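Local coordinates for protein receptor-type adenylate cyclase GRESAG 4.3 (Trypanosoma brucei, PDB 1FX4) that converts ATP to 3',5'-cyclic AMP and diphosphate with magnesium, through the probably cytoplasmic class III catalytic domain of a possible membrane receptor, at residues D19-S23 and L132-V136. Residues are numbered along the deposited sequence; the frame is centred on the assembly and turned at random.
Sequences DIESS and LRVRV. With MG (magnesium ion), chain B.
Residues 19-20, on strand 13-20, pair antiparallel with residues 134-135, on strand 134-141. D19 and R135 form a hydrogen-bonded pair (D19 N to R135 O 3.1 Å, R135 N to D19 O 2.9 Å); I20 and V134 form the next, non-hydrogen-bonded pair, CA to CA 4.5 Å. A further hydrogen bond, E21 N to R133 O, 2.7 Å, precedes a type II beta turn, I20 to S23, that leads into helix 23-29. I20 (mt) and V134 share one sheet face, against H41 of helix 34-51; I20 CD1 meets L132 CD1 at 3.8 Å. On the other face R135, chi1 p, folds back over D19 and E21; its NH1 makes a long salt bridge to D19 OD2 (3.9 Å), and a water joins its NH2 to S22 N. E21 OE1 accepts from G173 N, while R133 reaches Y125 and E103. D19 OD1 binds magnesium at 2.3 Å, with D62 as the other protein ligand and three waters, one held by I20 O: the two-aspartate metal site of class III cyclases.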
ATOM      1  N   ASP A  19      -5.865   3.746  -8.994  1.00 17.49           N
ATOM      2  CA  ASP A  19      -4.690   4.385  -8.454  1.00 18.72           C
ATOM      3  C   ASP A  19      -4.577   5.746  -9.099  1.00 18.76           C
ATOM      4  O   ASP A  19      -5.062   5.947 -10.216  1.00 19.05           O
ATOM      5  CB  ASP A  19      -3.427   3.565  -8.694  1.00 20.88           C
ATOM      6  CG  ASP A  19      -2.380   3.802  -7.612  1.00 22.30           C
ATOM      7  OD1 ASP A  19      -2.540   4.747  -6.820  1.00 23.94           O
ATOM      8  OD2 ASP A  19      -1.408   3.030  -7.537  1.00 25.17           O
ATOM      9  N   ILE A  20      -3.972   6.687  -8.384  1.00 18.22           N
ATOM     10  CA  ILE A  20      -3.797   8.022  -8.917  1.00 18.18           C
ATOM     11  C   ILE A  20      -2.522   8.015  -9.744  1.00 19.65           C
ATOM     12  O   ILE A  20      -1.444   7.659  -9.243  1.00 17.08           O
ATOM     13  CB  ILE A  20      -3.677   9.066  -7.808  1.00 18.31           C
ATOM     14  CG1 ILE A  20      -4.984   9.135  -7.007  1.00 19.28           C
ATOM     15  CG2 ILE A  20      -3.384  10.439  -8.414  1.00 17.60           C
ATOM     16  CD1 ILE A  20      -4.926  10.163  -5.899  1.00 19.65           C
ATOM     17  N   GLU A  21      -2.648   8.385 -11.008  1.00 19.70           N
ATOM     18  CA  GLU A  21      -1.482   8.406 -11.861  1.00 21.80           C
ATOM     19  C   GLU A  21      -0.504   9.470 -11.390  1.00 20.78           C
ATOM     20  O   GLU A  21      -0.899  10.584 -11.033  1.00 19.09           O
ATOM     21  CB  GLU A  21      -1.859   8.673 -13.313  1.00 24.62           C
ATOM     22  CG  GLU A  21      -0.655   8.543 -14.226  1.00 30.01           C
ATOM     23  CD  GLU A  21      -0.974   8.793 -15.668  1.00 33.04           C
ATOM     24  OE1 GLU A  21      -0.942   7.820 -16.447  1.00 36.09           O
ATOM     25  OE2 GLU A  21      -1.250   9.957 -16.027  1.00 36.22           O
ATOM     26  N   SER A  22       0.770   9.090 -11.330  1.00 21.15           N
ATOM     27  CA  SER A  22       1.839  10.011 -10.932  1.00 21.53           C
ATOM     28  C   SER A  22       1.638  10.667  -9.585  1.00 21.54           C
ATOM     29  O   SER A  22       2.108  11.786  -9.380  1.00 21.05           O
ATOM     30  CB  SER A  22       1.978  11.127 -11.968  1.00 21.48           C
ATOM     31  OG  SER A  22       2.466  10.612 -13.173  1.00 23.02           O
ATOM     32  N   SER A  23       0.980   9.990  -8.649  1.00 21.57           N
ATOM     33  CA  SER A  23       0.759  10.627  -7.357  1.00 22.49           C
ATOM     34  C   SER A  23       2.062  10.938  -6.624  1.00 22.55           C
ATOM     35  O   SER A  23       2.174  11.956  -5.957  1.00 21.68           O
ATOM     36  CB  SER A  23      -0.179   9.812  -6.470  1.00 23.74           C
ATOM     37  OG  SER A  23       0.364   8.558  -6.129  1.00 25.70           O
ATOM     38  N   LEU A 132      -6.964  15.333 -10.605  1.00 19.74           N
ATOM     39  CA  LEU A 132      -6.302  14.041 -10.446  1.00 18.93           C
ATOM     40  C   LEU A 132      -6.735  13.030 -11.501  1.00 19.16           C
ATOM     41  O   LEU A 132      -7.925  12.916 -11.823  1.00 19.43           O
ATOM     42  CB  LEU A 132      -6.567  13.472  -9.045  1.00 17.72           C
ATOM     43  CG  LEU A 132      -5.925  14.226  -7.881  1.00 17.13           C
ATOM     44  CD1 LEU A 132      -6.350  13.581  -6.544  1.00 17.16           C
ATOM     45  CD2 LEU A 132      -4.398  14.201  -8.042  1.00 18.21           C
ATOM     46  N   ARG A 133      -5.766  12.318 -12.069  1.00 18.29           N
ATOM     47  CA  ARG A 133      -6.068  11.306 -13.077  1.00 18.60           C
ATOM     48  C   ARG A 133      -5.994   9.923 -12.446  1.00 19.25           C
ATOM     49  O   ARG A 133      -4.930   9.494 -11.971  1.00 20.06           O
ATOM     50  CB  ARG A 133      -5.114  11.396 -14.263  1.00 18.24           C
ATOM     51  CG  ARG A 133      -5.216  12.705 -15.016  1.00 18.05           C
ATOM     52  CD  ARG A 133      -4.250  12.694 -16.189  1.00 18.07           C
ATOM     53  NE  ARG A 133      -4.137  14.009 -16.811  1.00 17.64           N
ATOM     54  CZ  ARG A 133      -3.463  14.241 -17.933  1.00 18.05           C
ATOM     55  NH1 ARG A 133      -2.844  13.243 -18.557  1.00 17.58           N
ATOM     56  NH2 ARG A 133      -3.376  15.479 -18.410  1.00 17.05           N
ATOM     57  N   VAL A 134      -7.119   9.221 -12.475  1.00 18.08           N
ATOM     58  CA  VAL A 134      -7.226   7.901 -11.878  1.00 18.11           C
ATOM     59  C   VAL A 134      -7.229   6.798 -12.922  1.00 18.80           C
ATOM     60  O   VAL A 134      -7.971   6.862 -13.892  1.00 19.70           O
ATOM     61  CB  VAL A 134      -8.527   7.808 -11.005  1.00 18.29           C
ATOM     62  CG1 VAL A 134      -8.627   6.456 -10.305  1.00 17.89           C
ATOM     63  CG2 VAL A 134      -8.523   8.919  -9.963  1.00 17.57           C
ATOM     64  N   ARG A 135      -6.356   5.811 -12.755  1.00 19.73           N
ATOM     65  CA  ARG A 135      -6.327   4.678 -13.666  1.00 20.12           C
ATOM     66  C   ARG A 135      -7.210   3.631 -13.019  1.00 19.20           C
ATOM     67  O   ARG A 135      -7.228   3.490 -11.791  1.00 18.54           O
ATOM     68  CB  ARG A 135      -4.908   4.145 -13.878  1.00 23.16           C
ATOM     69  CG  ARG A 135      -4.287   3.514 -12.684  1.00 25.40           C
ATOM     70  CD  ARG A 135      -2.928   2.890 -13.053  1.00 30.26           C
ATOM     71  NE  ARG A 135      -1.910   3.896 -13.247  1.00 33.22           N
ATOM     72  CZ  ARG A 135      -0.885   4.089 -12.422  1.00 36.33           C
ATOM     73  NH1 ARG A 135      -0.730   3.334 -11.336  1.00 36.30           N
ATOM     74  NH2 ARG A 135      -0.018   5.048 -12.683  1.00 37.10           N
ATOM     75  N   VAL A 136      -7.964   2.914 -13.841  1.00 17.96           N
ATOM     76  CA  VAL A 136      -8.893   1.922 -13.332  1.00 18.45           C
ATOM     77  C   VAL A 136      -8.818   0.637 -14.120  1.00 18.29           C
ATOM     78  O   VAL A 136      -8.793   0.652 -15.349  1.00 19.40           O
ATOM     79  CB  VAL A 136     -10.361   2.459 -13.392  1.00 17.73           C
ATOM     80  CG1 VAL A 136     -11.332   1.421 -12.841  1.00 17.47           C
ATOM     81  CG2 VAL A 136     -10.470   3.782 -12.626  1.00 17.92           C
TER
HETATM   82 MG    MG B2001      -0.666   4.918  -5.513  1.00 22.90          MG
HETATM   83  O   HOH W   1      -0.948   1.358  -9.524  1.00 59.56           O
HETATM   84  O   HOH W   2       1.054   3.520  -6.556  1.00 37.41           O
HETATM   85  O   HOH W   3      -0.253   6.087  -7.631  1.00 43.97           O
HETATM   86  O   HOH W   4      -3.204  10.288 -18.374  1.00 30.82           O
HETATM   87  O   HOH W   5       1.821   6.608 -11.880  1.00 34.26           O
HETATM   88  O   HOH W   6      -0.942   2.908  -4.059  1.00 36.44           O